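Long-range contacts in kirola (Actinidia deliciosa, PDB 4IGV), which is a kiwifruit allergen (Act d 11) of the ripening-related MLP family, related to PR-10 proteins, and probably binds small hydrophobic ligands in an internal cavity as its relatives do: residues A[6-11]-A[115-120]; A[83-88]-A[101-106]. All coordinates share one frame; numbering follows the deposited sequence.

Overall arrangement
Contacts 1 and 2 lie in the single seven-stranded antiparallel sheet of the Bet v 1 fold, their centres about 9 Å apart. Contact 1 pairs strand 4-12, outermost in the sheet, with strand 112-122. Contact 2 pairs strand 82-88 with strand 96-107, and its residues fall between the two segments of contact 1 along the chain. Strands 96-107 and 112-122 are consecutive and adjacent, so the contacts join directly through probable backbone hydrogen bonds, Ile102 N with Thr117 O and Thr115 N with Gln104 O. Trp116 of contact 1 packs on Val103 of contact 2. Together they bring the N-terminal strand beside later strands and build a continuous stretch of the sheet that curves around helix 131-145.

Contact 1: residues A[6-11]-A[115-120]; sequences KMVKQV and TWTFHY
A sulfur atom meets an aromatic ring on the helix-facing side of this strand pair. Met7 SD lies 4.2 Å from Phe118 CD2, a Met-aromatic contact with an oblique approach. The pair joins the N-terminal strand of the Bet v 1 fold to strand 112-122, and the two run antiparallel. Met7 with Phe118 and Lys9 with Trp116 are the hydrogen-bonded pairs. The bond from Trp116 N to Lys9 O, at 2.8 Å, is almost straight, with 176° at the hydrogen. Met7 N uses a lone pair of Phe118 O in the carbonyl plane, whereas Phe118 N meets Met7 O nearly along the C=O axis.

Met7 CG is anti to the backbone N (chi1 -177°), and its chain reaches helix 131-145 at Asn131 and Met134. Trp116 lies on the same face. Its buried NE1 is satisfied by Thr141 OG1 of that helix, and its ring meets Phe24. The Phe118 ring stands edge-to-face with Phe99. At the end of the pair, Tyr120 CG sits between the backbone N and the carbonyl carbon (chi1 53°), and the ring atom Tyr120 CE2 comes within 3.8 Å of Lys6 N. Its OH is hydrogen-bonded to Glu129.

Lys6, Val8 and Gln10 share the other face with Thr115, Thr117 and His119. The extended Lys6 chain lies alongside the imidazole and points the same way, with CD 3.6 Å from His119 CE1. Val8 spreads its two methyls between the threonines. Val8 CG2 lies 3.9 Å from Thr117 CG2. Val8 CG1 comes 3.7 Å from Thr115 CG2. Gln10 crosses Thr115 obliquely and sends NE2 to a hydrogen bond with Ser113 OG; on the way its CG passes 3.4 Å from Thr115 OG1.

Contact 2: residues A[83-88]-A[101-106]; sequences VTFKIV and IIVQVD
The beta hairpin of strands 82-88 and 96-107 forms part of the curved antiparallel sheet of the Bet v 1 fold, and this contact is the part of the hairpin away from its turn. Val83 with Val103 and Phe85 with Ile101 are hydrogen-bonded pairs, each closed by two backbone bonds. Phe85 N to Ile101 O, at 2.8 Å, is nearly straight, with 177° at the hydrogen. Both bonds of the valine pair run nearly along the C=O axis of their acceptors.

These four side chains and Ile87 lie on one face, where Ile101 and Val103 also touch Trp116. Phe85 CG lies beside the backbone N, anti to the carbonyl carbon (chi1 -62°), and the ring presents its edge to the neighbouring strand. Val103 CG2 comes near the plane of the ring at its edge, 4.0 Å from Phe85 CE2. The ring also touches Leu28. Val83 CG1 is tucked between the backbone N and the carbonyl carbon (chi1 55°), which sets it 4.1 Å from Val103 CB. Farther along, Ile87 CD1 meets Ile101 CD1 tip to tip at 4.2 Å.

Thr84 and Ile102 lie side by side on the opposite face, with Thr84 OG1 3.7 Å from Ile102 CG1. Beyond the paired residues, Gln104 NE2 hydrogen-bonds Thr80 O and also reaches Asp106 OD1 at 2.8 Å, meeting that oxygen from above the carboxylate plane.

Contact 1: residues A[6-11]-A[115-120]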
loop_
_atom_site.group_PDB
_atom_site.type_symbol
_atom_site.label_atom_id
_atom_site.label_comp_id
_atom_site.label_asym_id
_atom_site.label_seq_id
_atom_site.Cartn_x
_atom_site.Cartn_y
_atom_site.Cartn_z
ATOM N N LYS A 6 -12.670 8.169 -3.910
ATOM C CA LYS A 6 -11.673 7.422 -4.639
ATOM C C LYS A 6 -10.523 8.358 -4.946
ATOM O O LYS A 6 -10.710 9.554 -5.237
ATOM C CB LYS A 6 -12.266 6.884 -5.956
ATOM C CG LYS A 6 -11.300 6.105 -6.859
ATOM C CD LYS A 6 -12.041 5.700 -8.140
ATOM C CE LYS A 6 -11.247 4.785 -9.095
ATOM N NZ LYS A 6 -12.185 4.372 -10.219
ATOM N N MET A 7 -9.325 7.801 -4.918
ATOM C CA MET A 7 -8.132 8.560 -5.255
ATOM C C MET A 7 -7.187 7.605 -5.978
ATOM O O MET A 7 -6.978 6.500 -5.532
ATOM C CB MET A 7 -7.497 9.092 -3.973
ATOM C CG MET A 7 -6.276 9.964 -4.172
ATOM S SD MET A 7 -5.584 10.560 -2.613
ATOM C CE MET A 7 -6.976 11.562 -2.019
ATOM N N VAL A 8 -6.616 8.063 -7.086
ATOM C CA VAL A 8 -5.783 7.251 -7.947
ATOM C C VAL A 8 -4.526 8.054 -8.301
ATOM O O VAL A 8 -4.580 9.224 -8.717
ATOM C CB VAL A 8 -6.499 6.869 -9.255
ATOM C CG1 VAL A 8 -5.539 6.040 -10.171
ATOM C CG2 VAL A 8 -7.849 6.147 -9.002
ATOM N N LYS A 9 -3.383 7.409 -8.193
ATOM C CA LYS A 9 -2.118 8.009 -8.655
ATOM C C LYS A 9 -1.237 6.948 -9.283
ATOM O O LYS A 9 -0.999 5.913 -8.678
ATOM C CB LYS A 9 -1.325 8.668 -7.521
ATOM C CG LYS A 9 -0.102 9.471 -7.983
ATOM C CD LYS A 9 -0.499 10.841 -8.521
ATOM C CE LYS A 9 0.565 11.966 -8.332
ATOM N NZ LYS A 9 1.889 11.712 -8.953
ATOM N N GLN A 10 -0.775 7.256 -10.513
ATOM C CA GLN A 10 0.117 6.388 -11.274
ATOM C C GLN A 10 1.455 7.044 -11.354
ATOM O O GLN A 10 1.553 8.192 -11.755
ATOM C CB GLN A 10 -0.399 6.160 -12.675
ATOM C CG GLN A 10 0.465 5.210 -13.517
ATOM C CD GLN A 10 -0.159 4.858 -14.856
ATOM O OE1 GLN A 10 -0.910 5.647 -15.450
ATOM N NE2 GLN A 10 0.120 3.645 -15.329
ATOM N N VAL A 11 2.482 6.285 -11.017
ATOM C CA VAL A 11 3.794 6.773 -11.264
ATOM C C VAL A 11 4.651 5.794 -12.020
ATOM O O VAL A 11 4.594 4.565 -11.807
ATOM C CB VAL A 11 4.505 7.196 -10.000
ATOM C CG1 VAL A 11 3.882 8.464 -9.430
ATOM C CG2 VAL A 11 4.491 6.045 -9.045
ATOM N N THR A 115 0.306 1.846 -10.025
ATOM C CA THR A 115 -0.860 2.627 -9.783
ATOM C C THR A 115 -1.399 2.303 -8.407
ATOM O O THR A 115 -1.646 1.131 -8.080
ATOM C CB THR A 115 -1.934 2.314 -10.832
ATOM O OG1 THR A 115 -1.424 2.695 -12.109
ATOM C CG2 THR A 115 -3.194 3.191 -10.578
ATOM N N TRP A 116 -1.603 3.351 -7.626
ATOM C CA TRP A 116 -2.185 3.254 -6.277
ATOM C C TRP A 116 -3.630 3.771 -6.358
ATOM O O TRP A 116 -3.862 4.887 -6.869
ATOM C CB TRP A 116 -1.372 4.161 -5.330
ATOM C CG TRP A 116 -0.020 3.647 -5.029
ATOM C CD1 TRP A 116 1.115 3.968 -5.676
ATOM C CD2 TRP A 116 0.362 2.809 -3.929
ATOM N NE1 TRP A 116 2.190 3.296 -5.119
ATOM C CE2 TRP A 116 1.747 2.636 -4.005
ATOM C CE3 TRP A 116 -0.318 2.278 -2.858
ATOM C CZ2 TRP A 116 2.451 1.870 -3.090
ATOM C CZ3 TRP A 116 0.365 1.506 -1.947
ATOM C CH2 TRP A 116 1.758 1.353 -2.036
ATOM N N THR A 117 -4.578 2.975 -5.903
ATOM C CA THR A 117 -5.953 3.358 -5.863
ATOM C C THR A 117 -6.477 3.203 -4.456
ATOM O O THR A 117 -6.338 2.125 -3.865
ATOM C CB THR A 117 -6.806 2.536 -6.866
ATOM O OG1 THR A 117 -6.331 2.668 -8.176
ATOM C CG2 THR A 117 -8.295 2.971 -6.827
ATOM N N PHE A 118 -7.122 4.231 -3.928
ATOM C CA PHE A 118 -7.827 4.167 -2.661
ATOM C C PHE A 118 -9.314 4.235 -2.917
ATOM O O PHE A 118 -9.767 5.061 -3.691
ATOM C CB PHE A 118 -7.508 5.340 -1.746
ATOM C CG PHE A 118 -6.062 5.523 -1.363
ATOM C CD1 PHE A 118 -5.095 4.550 -1.475
ATOM C CD2 PHE A 118 -5.688 6.738 -0.779
ATOM C CE1 PHE A 118 -3.796 4.793 -1.057
ATOM C CE2 PHE A 118 -4.366 6.982 -0.369
ATOM C CZ PHE A 118 -3.465 5.996 -0.478
ATOM N N HIS A 119 -10.076 3.362 -2.262
ATOM C CA HIS A 119 -11.532 3.483 -2.231
ATOM C C HIS A 119 -11.887 3.558 -0.763
ATOM O O HIS A 119 -11.521 2.677 0.024
ATOM C CB HIS A 119 -12.215 2.258 -2.824
ATOM C CG HIS A 119 -12.064 2.120 -4.300
ATOM N ND1 HIS A 119 -12.852 2.841 -5.180
ATOM C CD2 HIS A 119 -11.290 1.316 -5.064
ATOM C CE1 HIS A 119 -12.495 2.552 -6.423
ATOM N NE2 HIS A 119 -11.557 1.628 -6.383
ATOM N N TYR A 120 -12.615 4.582 -0.363
ATOM C CA TYR A 120 -12.855 4.786 1.057
ATOM C C TYR A 120 -14.225 5.387 1.292
ATOM O O TYR A 120 -14.871 5.952 0.389
ATOM C CB TYR A 120 -11.784 5.731 1.664
ATOM C CG TYR A 120 -11.599 7.051 0.951
ATOM C CD1 TYR A 120 -12.388 8.155 1.288
ATOM C CD2 TYR A 120 -10.710 7.186 -0.096
ATOM C CE1 TYR A 120 -12.265 9.323 0.614
ATOM C CE2 TYR A 120 -10.581 8.351 -0.763
ATOM C CZ TYR A 120 -11.350 9.412 -0.405
ATOM O OH TYR A 120 -11.286 10.657 -1.029
#

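Contact 2: residues A[83-88]-A[101-106]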
loop_
_atom_site.group_PDB
_atom_site.type_symbol
_atom_site.label_atom_id
_atom_site.label_comp_id
_atom_site.label_asym_id
_atom_site.label_seq_id
_atom_site.Cartn_x
_atom_site.Cartn_y
_atom_site.Cartn_z
ATOM N N VAL A 83 -2.826 -6.265 -6.224
ATOM C CA VAL A 83 -3.120 -6.767 -4.875
ATOM C C VAL A 83 -3.952 -5.713 -4.176
ATOM O O VAL A 83 -3.707 -4.506 -4.317
ATOM C CB VAL A 83 -1.864 -7.207 -4.131
ATOM C CG1 VAL A 83 -0.839 -6.087 -4.072
ATOM C CG2 VAL A 83 -2.237 -7.754 -2.692
ATOM N N THR A 84 -5.017 -6.166 -3.515
ATOM C CA THR A 84 -5.952 -5.312 -2.816
ATOM C C THR A 84 -5.910 -5.589 -1.310
ATOM O O THR A 84 -6.107 -6.721 -0.866
ATOM C CB THR A 84 -7.389 -5.511 -3.296
ATOM O OG1 THR A 84 -7.450 -5.260 -4.709
ATOM C CG2 THR A 84 -8.373 -4.607 -2.570
ATOM N N PHE A 85 -5.641 -4.525 -0.556
ATOM C CA PHE A 85 -5.564 -4.547 0.906
ATOM C C PHE A 85 -6.775 -3.835 1.495
ATOM O O PHE A 85 -7.134 -2.727 1.079
ATOM C CB PHE A 85 -4.342 -3.797 1.351
ATOM C CG PHE A 85 -3.039 -4.374 0.868
ATOM C CD1 PHE A 85 -2.396 -5.379 1.567
ATOM C CD2 PHE A 85 -2.466 -3.905 -0.280
ATOM C CE1 PHE A 85 -1.165 -5.922 1.079
ATOM C CE2 PHE A 85 -1.243 -4.425 -0.772
ATOM C CZ PHE A 85 -0.608 -5.436 -0.087
ATOM N N LYS A 86 -7.494 -4.508 2.389
ATOM C CA LYS A 86 -8.602 -3.908 3.132
ATOM C C LYS A 86 -8.113 -3.577 4.544
ATOM O O LYS A 86 -7.696 -4.477 5.243
ATOM C CB LYS A 86 -9.822 -4.839 3.199
ATOM C CG LYS A 86 -10.917 -4.329 4.113
ATOM C CD LYS A 86 -12.079 -5.326 4.137
ATOM C CE LYS A 86 -13.071 -4.965 5.168
ATOM N NZ LYS A 86 -14.067 -6.076 5.157
ATOM N N ILE A 87 -8.220 -2.335 4.968
ATOM C CA ILE A 87 -7.845 -1.947 6.321
ATOM C C ILE A 87 -8.971 -2.291 7.255
ATOM O O ILE A 87 -10.115 -1.887 7.023
ATOM C CB ILE A 87 -7.469 -0.438 6.432
ATOM C CG1 ILE A 87 -6.401 -0.070 5.395
ATOM C CG2 ILE A 87 -7.055 -0.120 7.918
ATOM C CD1 ILE A 87 -6.068 1.428 5.293
ATOM N N VAL A 88 -8.693 -3.074 8.288
ATOM C CA VAL A 88 -9.764 -3.539 9.189
ATOM C C VAL A 88 -9.652 -2.960 10.558
ATOM O O VAL A 88 -10.681 -2.791 11.243
ATOM C CB VAL A 88 -9.888 -5.049 9.231
ATOM C CG1 VAL A 88 -10.268 -5.561 7.790
ATOM C CG2 VAL A 88 -8.703 -5.759 9.767
ATOM N N ILE A 101 -6.995 -0.292 -0.372
ATOM C CA ILE A 101 -5.862 0.177 -1.147
ATOM C C ILE A 101 -5.516 -0.891 -2.166
ATOM O O ILE A 101 -5.293 -2.036 -1.837
ATOM C CB ILE A 101 -4.623 0.412 -0.261
ATOM C CG1 ILE A 101 -4.936 1.532 0.748
ATOM C CG2 ILE A 101 -3.365 0.793 -1.118
ATOM C CD1 ILE A 101 -3.787 1.801 1.745
ATOM N N ILE A 102 -5.513 -0.508 -3.422
ATOM C CA ILE A 102 -5.146 -1.395 -4.536
ATOM C C ILE A 102 -3.834 -0.942 -5.097
ATOM O O ILE A 102 -3.654 0.255 -5.409
ATOM C CB ILE A 102 -6.201 -1.378 -5.651
ATOM C CG1 ILE A 102 -7.600 -1.598 -5.126
ATOM C CG2 ILE A 102 -5.851 -2.426 -6.697
ATOM C CD1 ILE A 102 -8.674 -1.325 -6.224
ATOM N N VAL A 103 -2.892 -1.862 -5.198
ATOM C CA VAL A 103 -1.585 -1.614 -5.836
ATOM C C VAL A 103 -1.578 -2.452 -7.114
ATOM O O VAL A 103 -1.814 -3.636 -7.082
ATOM C CB VAL A 103 -0.382 -2.067 -4.960
ATOM C CG1 VAL A 103 0.920 -1.513 -5.583
ATOM C CG2 VAL A 103 -0.520 -1.625 -3.524
ATOM N N GLN A 104 -1.334 -1.819 -8.248
ATOM C CA GLN A 104 -1.317 -2.530 -9.519
ATOM C C GLN A 104 -0.119 -2.104 -10.347
ATOM O O GLN A 104 0.098 -0.909 -10.544
ATOM C CB GLN A 104 -2.630 -2.232 -10.289
ATOM C CG GLN A 104 -2.787 -3.078 -11.486
ATOM C CD GLN A 104 -2.271 -2.444 -12.745
ATOM O OE1 GLN A 104 -2.476 -1.234 -12.979
ATOM N NE2 GLN A 104 -1.610 -3.241 -13.588
ATOM N N VAL A 105 0.641 -3.060 -10.819
ATOM C CA VAL A 105 1.929 -2.825 -11.483
ATOM C C VAL A 105 1.810 -3.176 -12.961
ATOM O O VAL A 105 1.399 -4.270 -13.316
ATOM C CB VAL A 105 3.060 -3.667 -10.830
ATOM C CG1 VAL A 105 4.425 -3.266 -11.489
ATOM C CG2 VAL A 105 3.070 -3.429 -9.311
ATOM N N ASP A 106 2.148 -2.229 -13.829
ATOM C CA ASP A 106 2.203 -2.473 -15.242
ATOM C C ASP A 106 3.617 -2.763 -15.641
ATOM O O ASP A 106 4.498 -1.913 -15.444
ATOM C CB ASP A 106 1.772 -1.243 -15.991
ATOM C CG ASP A 106 0.322 -1.013 -15.933
ATOM O OD1 ASP A 106 -0.467 -1.991 -15.820
ATOM O OD2 ASP A 106 -0.060 0.185 -16.059
#